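Local coordinates for protein oxidoreductase (Bordetella pertussis, PDB 3Q2K) that probably oxidises a UDP-linked N-acetylglucosamine uronic acid with an NAD cofactor, a step toward the bacterial sugar 2,3-diacetamido-2,3-dideoxy-D-mannuronic acid, at residues G171-V176 / W249-M254; E224-Y229 / T353-S358; K278-V283 / E293-E298; N289-W294 / E308-T313. All coordinates share one frame; numbering follows the deposited sequence.

Contact 1: residues G171-V176 / W249-M254; sequences GRIYMV and WRHGAM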
loop_
_atom_site.group_PDB
_atom_site.type_symbol
_atom_site.label_atom_id
_atom_site.label_comp_id
_atom_site.label_asym_id
_atom_site.label_seq_id
_atom_site.Cartn_x
_atom_site.Cartn_y
_atom_site.Cartn_z
ATOM N N GLY C 171 8.571 4.775 36.496
ATOM C CA GLY C 171 8.006 5.920 35.789
ATOM C C GLY C 171 7.612 5.495 34.386
ATOM O O GLY C 171 7.384 4.319 34.085
ATOM N N ARG C 172 7.579 6.478 33.493
ATOM C CA ARG C 172 7.290 6.267 32.077
ATOM C C ARG C 172 8.294 5.244 31.553
ATOM O O ARG C 172 9.488 5.504 31.650
ATOM C CB ARG C 172 7.515 7.605 31.375
ATOM C CG ARG C 172 7.137 7.683 29.910
ATOM C CD ARG C 172 5.684 7.283 29.800
ATOM N NE ARG C 172 5.317 7.174 28.396
ATOM C CZ ARG C 172 5.233 8.228 27.593
ATOM N NH1 ARG C 172 4.852 8.074 26.331
ATOM N NH2 ARG C 172 5.541 9.425 28.072
ATOM N N ILE C 173 7.842 4.096 31.059
ATOM C CA ILE C 173 8.682 3.084 30.425
ATOM C C ILE C 173 9.096 3.462 29.006
ATOM O O ILE C 173 8.277 3.829 28.168
ATOM C CB ILE C 173 7.948 1.744 30.419
ATOM C CG1 ILE C 173 7.619 1.419 31.874
ATOM C CG2 ILE C 173 8.785 0.637 29.792
ATOM C CD1 ILE C 173 8.321 0.181 32.297
ATOM N N TYR C 174 10.382 3.384 28.689
ATOM C CA TYR C 174 10.779 3.852 27.364
ATOM C C TYR C 174 11.242 2.767 26.407
ATOM O O TYR C 174 10.970 2.844 25.213
ATOM C CB TYR C 174 11.984 4.778 27.469
ATOM C CG TYR C 174 11.757 5.985 28.342
ATOM C CD1 TYR C 174 10.628 6.771 28.167
ATOM C CD2 TYR C 174 12.688 6.338 29.311
ATOM C CE1 TYR C 174 10.435 7.885 28.964
ATOM C CE2 TYR C 174 12.508 7.461 30.093
ATOM C CZ TYR C 174 11.382 8.236 29.908
ATOM O OH TYR C 174 11.167 9.340 30.708
ATOM N N MET C 175 12.037 1.820 26.891
ATOM C CA MET C 175 12.740 0.948 25.957
ATOM C C MET C 175 12.777 -0.458 26.533
ATOM O O MET C 175 12.979 -0.648 27.733
ATOM C CB MET C 175 14.134 1.507 25.640
ATOM C CG MET C 175 15.175 0.498 25.155
ATOM S SD MET C 175 14.795 -0.006 23.457
ATOM C CE MET C 175 14.610 1.576 22.635
ATOM N N VAL C 176 12.466 -1.440 25.698
ATOM C CA VAL C 176 12.413 -2.816 26.179
ATOM C C VAL C 176 13.093 -3.723 25.170
ATOM O O VAL C 176 12.740 -3.683 23.992
ATOM C CB VAL C 176 10.985 -3.354 26.361
ATOM C CG1 VAL C 176 11.054 -4.790 26.840
ATOM C CG2 VAL C 176 10.231 -2.540 27.386
ATOM N N TRP C 249 4.559 0.050 22.164
ATOM C CA TRP C 249 3.499 -0.243 23.120
ATOM C C TRP C 249 2.516 0.915 23.061
ATOM O O TRP C 249 2.847 1.970 22.523
ATOM C CB TRP C 249 4.067 -0.337 24.544
ATOM C CG TRP C 249 4.530 -1.708 24.911
ATOM C CD1 TRP C 249 3.824 -2.646 25.615
ATOM C CD2 TRP C 249 5.814 -2.284 24.631
ATOM N NE1 TRP C 249 4.581 -3.784 25.760
ATOM C CE2 TRP C 249 5.796 -3.593 25.151
ATOM C CE3 TRP C 249 6.938 -1.860 23.910
ATOM C CZ2 TRP C 249 6.880 -4.458 25.005
ATOM C CZ3 TRP C 249 8.025 -2.713 23.793
ATOM C CH2 TRP C 249 7.993 -3.992 24.356
ATOM N N ARG C 250 1.332 0.740 23.638
ATOM C CA ARG C 250 0.279 1.755 23.521
ATOM C C ARG C 250 0.676 2.953 24.376
ATOM O O ARG C 250 0.402 4.092 24.009
ATOM C CB ARG C 250 -1.080 1.216 24.005
ATOM C CG ARG C 250 -1.766 0.416 22.904
ATOM C CD ARG C 250 -3.237 0.210 23.207
ATOM N NE ARG C 250 -3.555 -1.009 22.471
ATOM C CZ ARG C 250 -3.750 -0.990 21.157
ATOM N NH1 ARG C 250 -4.037 -2.104 20.501
ATOM N NH2 ARG C 250 -3.711 0.172 20.514
ATOM N N HIS C 251 1.326 2.686 25.505
ATOM C CA HIS C 251 1.804 3.798 26.322
ATOM C C HIS C 251 3.063 4.387 25.695
ATOM O O HIS C 251 3.624 5.350 26.216
ATOM C CB HIS C 251 2.020 3.369 27.779
ATOM C CG HIS C 251 2.990 2.238 27.951
ATOM N ND1 HIS C 251 4.255 2.245 27.404
ATOM C CD2 HIS C 251 2.882 1.057 28.601
ATOM C CE1 HIS C 251 4.859 1.099 27.658
ATOM N NE2 HIS C 251 4.067 0.384 28.435
ATOM N N GLY C 252 3.524 3.860 24.563
ATOM C CA GLY C 252 4.602 4.607 23.900
ATOM C C GLY C 252 6.002 4.024 23.999
ATOM O O GLY C 252 6.860 4.396 23.207
ATOM N N ALA C 253 6.308 3.103 24.910
ATOM C CA ALA C 253 7.645 2.524 24.830
ATOM C C ALA C 253 7.835 1.752 23.528
ATOM O O ALA C 253 6.882 1.347 22.853
ATOM C CB ALA C 253 7.934 1.666 26.033
ATOM N N MET C 254 9.100 1.613 23.153
ATOM C CA MET C 254 9.496 0.822 21.990
ATOM C C MET C 254 10.453 -0.285 22.402
ATOM O O MET C 254 11.094 -0.208 23.450
ATOM C CB MET C 254 10.220 1.715 20.976
ATOM C CG MET C 254 9.232 2.575 20.191
ATOM S SD MET C 254 9.836 4.187 19.646
ATOM C CE MET C 254 9.994 5.101 21.178
HETATM O O HOH W 1 5.610 4.530 28.385
#
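Tyr174 and Met175 run parallel to the start of strand 254-260, and the chain reaches that strand through a type I turn from Trp249 to Gly252. Met254 bridges the gap with both backbone groups: its N donates to Tyr174 O at 3.0 Å, and its O accepts from Val176 N at 2.9 Å. Just before this bridge, Ala253 CB presses on Ile173 O at 3.1 Å and sits 4.0 Å from Ile173 CG2. The Arg172 side chain leaves with CG anti to the backbone N (chi1 -174°), which carries the guanidinium along to the turn. There NH1 meets His251 O at 3.0 Å, near the guanidinium plane. Water 1 accepts the NE N-H at 2.7 Å and donates to Ile173 O and His251 O; the bent approach of the same N-H to His251 O is weak and secondary. Val176 CB meets Trp249 CH2 at 3.7 Å, the two side chains crossing at about a right angle, and both also pack on Val220 of helix 210-220. Trp249 NE1 and His251 NE2 are tied to Leu216 O and Val220 O of that helix. His251 O is thus gripped by NH1 and the water, with NE only weakly added, and this cluster pins the turn to the strand's first residues.

Contact 2: residues E224-Y229 / T353-S358; sequences ESVYAY and TAIYRS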
loop_
_atom_site.group_PDB
_atom_site.type_symbol
_atom_site.label_atom_id
_atom_site.label_comp_id
_atom_site.label_asym_id
_atom_site.label_seq_id
_atom_site.Cartn_x
_atom_site.Cartn_y
_atom_site.Cartn_z
ATOM N N GLU C 224 0.855 -2.155 20.836
ATOM C CA GLU C 224 0.108 -1.448 19.801
ATOM C C GLU C 224 0.351 -2.102 18.448
ATOM O O GLU C 224 -0.596 -2.389 17.719
ATOM C CB GLU C 224 0.474 0.035 19.730
ATOM C CG GLU C 224 -0.124 0.795 18.562
ATOM C CD GLU C 224 -0.046 2.304 18.763
ATOM O OE1 GLU C 224 0.855 2.965 18.208
ATOM O OE2 GLU C 224 -0.851 2.895 19.512
ATOM N N SER C 225 1.610 -2.360 18.116
ATOM C CA SER C 225 1.889 -3.028 16.853
ATOM C C SER C 225 3.294 -3.613 16.796
ATOM O O SER C 225 4.119 -3.280 17.649
ATOM C CB SER C 225 1.632 -2.012 15.739
ATOM O OG SER C 225 2.629 -1.018 15.687
ATOM N N VAL C 226 3.569 -4.454 15.800
ATOM C CA VAL C 226 4.884 -5.064 15.607
ATOM C C VAL C 226 5.298 -4.991 14.149
ATOM O O VAL C 226 4.450 -4.961 13.253
ATOM C CB VAL C 226 4.972 -6.553 16.003
ATOM C CG1 VAL C 226 4.274 -6.730 17.337
ATOM C CG2 VAL C 226 4.292 -7.436 14.966
ATOM N N TYR C 227 6.608 -4.973 13.932
ATOM C CA TYR C 227 7.117 -5.331 12.607
ATOM C C TYR C 227 8.153 -6.435 12.786
ATOM O O TYR C 227 9.015 -6.342 13.667
ATOM C CB TYR C 227 7.783 -4.127 11.925
ATOM C CG TYR C 227 8.151 -4.497 10.512
ATOM C CD1 TYR C 227 7.258 -4.281 9.472
ATOM C CD2 TYR C 227 9.292 -5.251 10.263
ATOM C CE1 TYR C 227 7.573 -4.664 8.190
ATOM C CE2 TYR C 227 9.630 -5.635 8.975
ATOM C CZ TYR C 227 8.743 -5.356 7.954
ATOM O OH TYR C 227 9.015 -5.716 6.656
ATOM N N ALA C 228 8.063 -7.481 11.975
ATOM C CA ALA C 228 9.016 -8.585 12.149
ATOM C C ALA C 228 9.661 -9.040 10.853
ATOM O O ALA C 228 9.033 -8.971 9.796
ATOM C CB ALA C 228 8.340 -9.801 12.809
ATOM N N TYR C 229 10.896 -9.515 10.962
ATOM C CA TYR C 229 11.539 -10.297 9.909
ATOM C C TYR C 229 11.784 -11.674 10.524
ATOM O O TYR C 229 12.296 -11.778 11.646
ATOM C CB TYR C 229 12.923 -9.734 9.574
ATOM C CG TYR C 229 13.019 -8.335 8.999
ATOM C CD1 TYR C 229 12.861 -8.133 7.637
ATOM C CD2 TYR C 229 13.362 -7.247 9.785
ATOM C CE1 TYR C 229 12.997 -6.884 7.077
ATOM C CE2 TYR C 229 13.477 -5.982 9.242
ATOM C CZ TYR C 229 13.322 -5.821 7.884
ATOM O OH TYR C 229 13.417 -4.560 7.347
ATOM N N THR C 353 0.782 -14.173 16.461
ATOM C CA THR C 353 0.080 -14.126 15.178
ATOM C C THR C 353 0.524 -12.866 14.432
ATOM O O THR C 353 0.847 -12.880 13.243
ATOM C CB THR C 353 -1.459 -14.127 15.355
ATOM O OG1 THR C 353 -1.852 -15.303 16.062
ATOM C CG2 THR C 353 -2.186 -14.189 14.012
ATOM N N ALA C 354 0.575 -11.753 15.156
ATOM C CA ALA C 354 0.949 -10.479 14.545
ATOM C C ALA C 354 2.380 -10.543 14.004
ATOM O O ALA C 354 2.679 -10.161 12.865
ATOM C CB ALA C 354 0.792 -9.337 15.582
ATOM N N ILE C 355 3.285 -11.052 14.836
ATOM C CA ILE C 355 4.650 -11.300 14.363
ATOM C C ILE C 355 4.743 -12.222 13.143
ATOM O O ILE C 355 5.474 -11.904 12.210
ATOM C CB ILE C 355 5.502 -11.905 15.462
ATOM C CG1 ILE C 355 5.798 -10.809 16.489
ATOM C CG2 ILE C 355 6.772 -12.531 14.866
ATOM C CD1 ILE C 355 6.392 -11.454 17.702
ATOM N N TYR C 356 3.984 -13.311 13.083
ATOM C CA TYR C 356 4.034 -14.214 11.928
ATOM C C TYR C 356 3.368 -13.596 10.708
ATOM O O TYR C 356 3.854 -13.808 9.600
ATOM C CB TYR C 356 3.373 -15.568 12.210
ATOM C CG TYR C 356 4.266 -16.547 12.936
ATOM C CD1 TYR C 356 5.541 -16.160 13.346
ATOM C CD2 TYR C 356 3.823 -17.818 13.294
ATOM C CE1 TYR C 356 6.372 -17.036 14.047
ATOM C CE2 TYR C 356 4.645 -18.697 14.002
ATOM C CZ TYR C 356 5.929 -18.308 14.362
ATOM O OH TYR C 356 6.806 -19.155 15.015
ATOM N N ARG C 357 2.280 -12.848 10.877
ATOM C CA ARG C 357 1.718 -12.168 9.714
ATOM C C ARG C 357 2.633 -11.053 9.227
ATOM O O ARG C 357 2.690 -10.819 8.019
ATOM C CB ARG C 357 0.349 -11.526 9.986
ATOM C CG ARG C 357 -0.769 -12.501 10.308
ATOM C CD ARG C 357 -2.121 -11.836 10.492
ATOM N NE ARG C 357 -3.092 -12.872 10.845
ATOM C CZ ARG C 357 -4.251 -12.604 11.432
ATOM N NH1 ARG C 357 -4.520 -11.328 11.684
ATOM N NH2 ARG C 357 -5.099 -13.566 11.771
ATOM N N SER C 358 3.284 -10.343 10.146
ATOM C CA SER C 358 4.182 -9.279 9.699
ATOM C C SER C 358 5.370 -9.823 8.914
ATOM O O SER C 358 5.838 -9.198 7.968
ATOM C CB SER C 358 4.787 -8.480 10.858
ATOM O OG SER C 358 5.787 -7.578 10.389
HETATM O O HOH W 2 8.821 -9.007 7.354
#
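Ser358 OG accepts the backbone N-H of Ala228 at 2.8 Å and 163°, so a helix side chain is bonded directly to the main chain of a strand. Helix 342-361 packs here on strand 223-231 of the mixed sheet in the C-terminal alpha/beta domain, the two short segments crossing at -50° with their axes 6.8 Å apart. The tight part lies around that hydroxyl. With OG anti to the backbone N of Ser358 (chi1 172°), it reaches over one face of the Tyr227 ring, 3.7 Å from CD1 and toward the ring's rim. Beside it Ala228 CB fits against Ile355 O at 3.6 Å and Ile355 CG2 at 3.8 Å. Toward the start of the strand the packing is looser and made by van der Waals contact alone: a single methyl, Val226 CG2, lies on the helix backbone 3.8 Å from Ile355 N and touches Ala354 CB and Ile355 CG1, each at 4.0 Å. At the other end a water lies between Ala228 O and Ser358 O and can serve only some of the acceptors around it. Beyond the strand, Tyr227 stacks on Tyr227 of a second subunit. Among apolar groups and the Tyr227 ring, the buried serine hydroxyl takes the Ala228 N-H and is also bonded to Val363 O, so one group ties the helix both to an interface strand and to the chain that follows the helix.

Contact 3: residues K278-V283 / E293-E298; sequences KGTVRV and EWKFAE
The antiparallel beta hairpin of strands 279-284 and 290-296 forms one border of the mixed sheet within this chain. Thr280 and Lys295 make a hydrogen-bonded pair at the centre, Thr280 N reaching Lys295 O at 2.7 Å and Lys295 N returning to Thr280 O at 3.0 Å; Arg282 with Glu293 is the next, one of its two bonds weak. On one face Val281 CG2 touches two rings obliquely, 3.4 Å from Trp294 CE3 and 3.6 Å from Phe296 CZ. Phe296 turns an edge to the Trp294 face, and its CD1 lies 3.4 Å from Gly279 CA, the ring packing directly on the backbone. On the other face Thr280 CG2 runs beside Lys295 CD, and Arg282 CB meets Glu293 CB. The Arg282 guanidinium goes on to salt bridges with Glu269 of its own chain and of a second subunit. At the open end Lys278 NZ approaches Glu298 OE1 at 3.5 Å, a weak salt bridge. One face is thus aromatic and turned toward helix 156-166, while the other is partly polar and faces the neighbouring subunit.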
loop_
_atom_site.group_PDB
_atom_site.type_symbol
_atom_site.label_atom_id
_atom_site.label_comp_id
_atom_site.label_asym_id
_atom_site.label_seq_id
_atom_site.Cartn_x
_atom_site.Cartn_y
_atom_site.Cartn_z
ATOM N N LYS C 278 12.859 6.459 35.752
ATOM C CA LYS C 278 13.475 6.367 37.068
ATOM C C LYS C 278 13.821 4.940 37.451
ATOM O O LYS C 278 13.945 4.684 38.646
ATOM C CB LYS C 278 12.523 6.840 38.169
ATOM C CG LYS C 278 11.430 7.820 37.787
ATOM C CD LYS C 278 10.237 7.607 38.707
ATOM C CE LYS C 278 10.045 8.774 39.658
ATOM N NZ LYS C 278 8.759 8.600 40.389
ATOM N N GLY C 279 13.945 4.039 36.483
ATOM C CA GLY C 279 14.191 2.637 36.800
ATOM C C GLY C 279 14.965 2.046 35.634
ATOM O O GLY C 279 14.787 2.382 34.467
ATOM N N THR C 280 15.885 1.140 35.931
ATOM C CA THR C 280 16.577 0.392 34.899
ATOM C C THR C 280 16.679 -1.043 35.399
ATOM O O THR C 280 17.100 -1.312 36.521
ATOM C CB THR C 280 17.977 0.987 34.762
ATOM O OG1 THR C 280 17.891 2.122 33.889
ATOM C CG2 THR C 280 18.933 -0.096 34.273
ATOM N N VAL C 281 16.218 -2.011 34.620
ATOM C CA VAL C 281 16.273 -3.391 35.080
ATOM C C VAL C 281 16.710 -4.289 33.929
ATOM O O VAL C 281 16.284 -4.114 32.784
ATOM C CB VAL C 281 14.952 -3.884 35.713
ATOM C CG1 VAL C 281 14.865 -5.397 35.772
ATOM C CG2 VAL C 281 14.894 -3.363 37.144
ATOM N N ARG C 282 17.571 -5.243 34.260
ATOM C CA ARG C 282 17.993 -6.250 33.298
ATOM C C ARG C 282 17.976 -7.615 33.973
ATOM O O ARG C 282 18.458 -7.817 35.087
ATOM C CB ARG C 282 19.355 -5.889 32.703
ATOM C CG ARG C 282 20.004 -7.024 31.931
ATOM C CD ARG C 282 21.014 -6.439 30.966
ATOM N NE ARG C 282 21.362 -7.443 29.969
ATOM C CZ ARG C 282 21.648 -7.121 28.713
ATOM N NH1 ARG C 282 21.956 -8.068 27.833
ATOM N NH2 ARG C 282 21.593 -5.840 28.367
ATOM N N VAL C 283 17.327 -8.550 33.292
ATOM C CA VAL C 283 17.188 -9.903 33.794
ATOM C C VAL C 283 17.866 -10.740 32.717
ATOM O O VAL C 283 17.325 -10.929 31.626
ATOM C CB VAL C 283 15.732 -10.359 34.041
ATOM C CG1 VAL C 283 15.700 -11.606 34.922
ATOM C CG2 VAL C 283 14.860 -9.314 34.732
ATOM N N GLU C 293 21.076 -6.007 36.400
ATOM C CA GLU C 293 21.136 -4.568 36.633
ATOM C C GLU C 293 19.817 -4.218 37.309
ATOM O O GLU C 293 18.763 -4.823 37.104
ATOM C CB GLU C 293 21.383 -3.776 35.342
ATOM C CG GLU C 293 22.397 -2.637 35.473
ATOM C CD GLU C 293 23.848 -3.039 35.242
ATOM O OE1 GLU C 293 24.101 -4.086 34.602
ATOM O OE2 GLU C 293 24.750 -2.292 35.681
ATOM N N TRP C 294 19.885 -3.271 38.230
ATOM C CA TRP C 294 18.672 -3.010 38.986
ATOM C C TRP C 294 18.933 -1.690 39.702
ATOM O O TRP C 294 19.646 -1.659 40.703
ATOM C CB TRP C 294 18.330 -4.204 39.882
ATOM C CG TRP C 294 17.193 -3.997 40.855
ATOM C CD1 TRP C 294 17.191 -3.190 41.960
ATOM C CD2 TRP C 294 15.876 -4.560 40.781
ATOM N NE1 TRP C 294 15.967 -3.230 42.588
ATOM C CE2 TRP C 294 15.138 -4.053 41.871
ATOM C CE3 TRP C 294 15.241 -5.419 39.880
ATOM C CZ2 TRP C 294 13.807 -4.402 42.101
ATOM C CZ3 TRP C 294 13.916 -5.741 40.096
ATOM C CH2 TRP C 294 13.210 -5.244 41.203
ATOM N N LYS C 295 18.427 -0.605 39.123
ATOM C CA LYS C 295 18.642 0.750 39.612
ATOM C C LYS C 295 17.341 1.543 39.534
ATOM O O LYS C 295 16.787 1.555 38.437
ATOM C CB LYS C 295 19.642 1.425 38.674
ATOM C CG LYS C 295 20.895 0.603 38.402
ATOM C CD LYS C 295 21.519 1.022 37.077
ATOM C CE LYS C 295 23.005 0.727 36.955
ATOM N NZ LYS C 295 23.543 1.707 35.965
ATOM N N PHE C 296 16.926 2.188 40.625
ATOM C CA PHE C 296 15.683 2.943 40.802
ATOM C C PHE C 296 15.869 4.270 41.533
ATOM O O PHE C 296 16.759 4.398 42.370
ATOM C CB PHE C 296 14.646 2.121 41.567
ATOM C CG PHE C 296 14.073 1.011 40.742
ATOM C CD1 PHE C 296 13.132 1.271 39.756
ATOM C CD2 PHE C 296 14.492 -0.291 40.961
ATOM C CE1 PHE C 296 12.648 0.235 38.955
ATOM C CE2 PHE C 296 14.028 -1.329 40.169
ATOM C CZ PHE C 296 13.089 -1.067 39.174
ATOM N N ALA C 297 15.066 5.287 41.234
ATOM C CA ALA C 297 15.324 6.598 41.834
ATOM C C ALA C 297 15.079 6.563 43.337
ATOM O O ALA C 297 15.597 7.388 44.087
ATOM C CB ALA C 297 14.459 7.679 41.218
ATOM N N GLU C 298 14.266 5.611 43.779
ATOM C CA GLU C 298 13.824 5.617 45.167
ATOM C C GLU C 298 13.753 4.190 45.701
ATOM O O GLU C 298 13.318 3.289 44.980
ATOM C CB GLU C 298 12.475 6.327 45.275
ATOM C CG GLU C 298 11.386 5.689 44.432
ATOM C CD GLU C 298 10.644 6.724 43.605
ATOM O OE1 GLU C 298 9.681 6.355 42.894
ATOM O OE2 GLU C 298 11.049 7.910 43.663
#

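Contact 4: residues N289-W294 / E308-T313; sequences NRIDEW and EANYET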
loop_
_atom_site.group_PDB
_atom_site.type_symbol
_atom_site.label_atom_id
_atom_site.label_comp_id
_atom_site.label_asym_id
_atom_site.label_seq_id
_atom_site.Cartn_x
_atom_site.Cartn_y
_atom_site.Cartn_z
ATOM N N ASN C 289 16.761 -15.729 34.623
ATOM C CA ASN C 289 16.877 -16.399 35.911
ATOM C C ASN C 289 17.881 -15.675 36.800
ATOM O O ASN C 289 18.135 -16.086 37.930
ATOM C CB ASN C 289 17.379 -17.825 35.693
ATOM C CG ASN C 289 18.584 -17.859 34.774
ATOM O OD1 ASN C 289 18.460 -17.756 33.554
ATOM N ND2 ASN C 289 19.765 -17.966 35.366
ATOM N N ARG C 290 18.449 -14.587 36.292
ATOM C CA ARG C 290 19.441 -13.877 37.076
ATOM C C ARG C 290 19.412 -12.380 36.817
ATOM O O ARG C 290 19.763 -11.903 35.738
ATOM C CB ARG C 290 20.856 -14.378 36.778
ATOM C CG ARG C 290 21.877 -13.439 37.401
ATOM C CD ARG C 290 23.316 -13.873 37.179
ATOM N NE ARG C 290 23.754 -13.250 35.936
ATOM C CZ ARG C 290 24.016 -13.953 34.843
ATOM N NH1 ARG C 290 23.928 -15.275 34.910
ATOM N NH2 ARG C 290 24.381 -13.340 33.727
ATOM N N ILE C 291 19.034 -11.641 37.851
ATOM C CA ILE C 291 18.888 -10.201 37.692
ATOM C C ILE C 291 20.283 -9.597 37.706
ATOM O O ILE C 291 20.971 -9.699 38.718
ATOM C CB ILE C 291 18.082 -9.648 38.878
ATOM C CG1 ILE C 291 16.621 -10.077 38.763
ATOM C CG2 ILE C 291 18.165 -8.134 39.006
ATOM C CD1 ILE C 291 15.823 -9.593 39.952
ATOM N N ASP C 292 20.662 -8.900 36.639
ATOM C CA ASP C 292 21.980 -8.270 36.555
ATOM C C ASP C 292 22.048 -6.781 36.869
ATOM O O ASP C 292 23.008 -6.324 37.487
ATOM C CB ASP C 292 22.636 -8.484 35.189
ATOM C CG ASP C 292 23.012 -9.926 34.961
ATOM O OD1 ASP C 292 23.519 -10.582 35.897
ATOM O OD2 ASP C 292 22.753 -10.378 33.830
ATOM N N GLU C 293 21.076 -6.007 36.400
ATOM C CA GLU C 293 21.136 -4.568 36.633
ATOM C C GLU C 293 19.817 -4.218 37.309
ATOM O O GLU C 293 18.763 -4.823 37.104
ATOM C CB GLU C 293 21.383 -3.776 35.342
ATOM C CG GLU C 293 22.397 -2.637 35.473
ATOM C CD GLU C 293 23.848 -3.039 35.242
ATOM O OE1 GLU C 293 24.101 -4.086 34.602
ATOM O OE2 GLU C 293 24.750 -2.292 35.681
ATOM N N TRP C 294 19.885 -3.271 38.230
ATOM C CA TRP C 294 18.672 -3.010 38.986
ATOM C C TRP C 294 18.933 -1.690 39.702
ATOM O O TRP C 294 19.646 -1.659 40.703
ATOM C CB TRP C 294 18.330 -4.204 39.882
ATOM C CG TRP C 294 17.193 -3.997 40.855
ATOM C CD1 TRP C 294 17.191 -3.190 41.960
ATOM C CD2 TRP C 294 15.876 -4.560 40.781
ATOM N NE1 TRP C 294 15.967 -3.230 42.588
ATOM C CE2 TRP C 294 15.138 -4.053 41.871
ATOM C CE3 TRP C 294 15.241 -5.419 39.880
ATOM C CZ2 TRP C 294 13.807 -4.402 42.101
ATOM C CZ3 TRP C 294 13.916 -5.741 40.096
ATOM C CH2 TRP C 294 13.210 -5.244 41.203
ATOM N N GLU C 308 18.678 -13.444 46.544
ATOM C CA GLU C 308 17.805 -14.540 46.927
ATOM C C GLU C 308 16.854 -14.877 45.777
ATOM O O GLU C 308 16.530 -16.040 45.557
ATOM C CB GLU C 308 17.116 -14.175 48.248
ATOM C CG GLU C 308 15.678 -14.648 48.426
ATOM C CD GLU C 308 15.125 -14.323 49.803
ATOM O OE1 GLU C 308 14.292 -13.400 49.952
ATOM O OE2 GLU C 308 15.567 -15.009 50.749
ATOM N N ALA C 309 16.373 -13.912 44.999
ATOM C CA ALA C 309 15.441 -14.296 43.940
ATOM C C ALA C 309 16.166 -15.024 42.795
ATOM O O ALA C 309 15.678 -16.000 42.214
ATOM C CB ALA C 309 14.714 -13.059 43.433
ATOM N N ASN C 310 17.367 -14.546 42.478
ATOM C CA ASN C 310 18.225 -15.188 41.483
ATOM C C ASN C 310 18.458 -16.636 41.895
ATOM O O ASN C 310 18.311 -17.564 41.092
ATOM C CB ASN C 310 19.583 -14.479 41.383
ATOM C CG ASN C 310 19.471 -13.055 40.884
ATOM O OD1 ASN C 310 20.421 -12.264 40.890
ATOM N ND2 ASN C 310 18.244 -12.678 40.553
ATOM N N TYR C 311 18.833 -16.835 43.156
ATOM C CA TYR C 311 19.238 -18.193 43.514
ATOM C C TYR C 311 18.018 -19.098 43.379
ATOM O O TYR C 311 18.095 -20.207 42.853
ATOM C CB TYR C 311 19.880 -18.338 44.895
ATOM C CG TYR C 311 20.043 -19.803 45.233
ATOM C CD1 TYR C 311 19.043 -20.489 45.913
ATOM C CD2 TYR C 311 21.158 -20.518 44.809
ATOM C CE1 TYR C 311 19.173 -21.837 46.198
ATOM C CE2 TYR C 311 21.298 -21.866 45.094
ATOM C CZ TYR C 311 20.299 -22.518 45.785
ATOM O OH TYR C 311 20.420 -23.859 46.071
ATOM N N GLU C 312 16.885 -18.597 43.859
ATOM C CA GLU C 312 15.643 -19.344 43.719
ATOM C C GLU C 312 15.220 -19.642 42.282
ATOM O O GLU C 312 14.928 -20.791 41.957
ATOM C CB GLU C 312 14.530 -18.632 44.487
ATOM C CG GLU C 312 13.186 -19.281 44.239
ATOM C CD GLU C 312 12.068 -18.554 44.958
ATOM O OE1 GLU C 312 10.906 -18.887 44.642
ATOM O OE2 GLU C 312 12.342 -17.669 45.799
ATOM N N THR C 313 15.189 -18.651 41.396
ATOM C CA THR C 313 14.690 -18.921 40.048
ATOM C C THR C 313 15.616 -19.910 39.351
ATOM O O THR C 313 15.179 -20.835 38.656
ATOM C CB THR C 313 14.565 -17.638 39.201
ATOM O OG1 THR C 313 13.925 -16.629 39.987
ATOM C CG2 THR C 313 13.775 -17.893 37.924
#
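Asn310, on helix 306-315, comes up against the start of strand 290-296, with the CA atoms of Arg290 and Asn310 4.8 Å apart. This is helix-on-sheet packing in the C-terminal alpha/beta domain, at the strand that borders the sheet within this chain. The amide of Asn310 does most of the touching: with CG anti to the carbonyl carbon (chi1 -64°), the side chain extends from the helix across Ile291, the two side chains meeting at about a right angle. As modelled, ND2 lies 3.5 Å from Ile291 CB and 3.6 Å from Ile291 CG1. It also faces Ile291 N at 3.0 Å, two donors with no bond between them, so which end of the amide is nitrogen is doubtful. The branch modelled as OD1 comes within 4.0 Å of Arg290 CG, and the guanidinium and amide planes stand 87° apart. Arg290 then bends away at chi3 and gives its NE to Asp292 OD1 at 2.7 Å, in the guanidinium plane and on the syn lone pair of the carboxylate, which holds the arginine alongside its own strand. One helical turn on from Asn310, Thr313 places CG2 4.0 Å from Asn289 CA. Helix 156-166 also lines this junction, its Thr157 touching both Ile291 and Asn310. Thr313 OG1 accepts from Thr157 N and donates at 2.9 Å to Ala309 O, an oxygen that also takes the Thr313 N-H.

How the contacts relate
All four contacts reach the mixed sheet of the C-terminal alpha/beta domain. Contacts 3 and 4 share Glu293 and Trp294, and their centres lie 13 Å apart; Arg282 O to Asp292 N, at 2.9 Å, is a probable hydrogen bond between them. Contact 1 touches contact 3 through Gly171 N and Lys278 CD, 4.0 Å apart, and contact 2 where Arg250 CG meets Glu224 CB at 3.9 Å. Contacts 2 and 4 are widely separated, with centres 30 Å apart. Contacts 1, 2 and 3 all touch the second subunit. Contact 4 lies closer to the ligands: the Asn289 side chain is about 10 Å from the bound UDP-sugar, and that of Thr313 about 13 Å from the NADH.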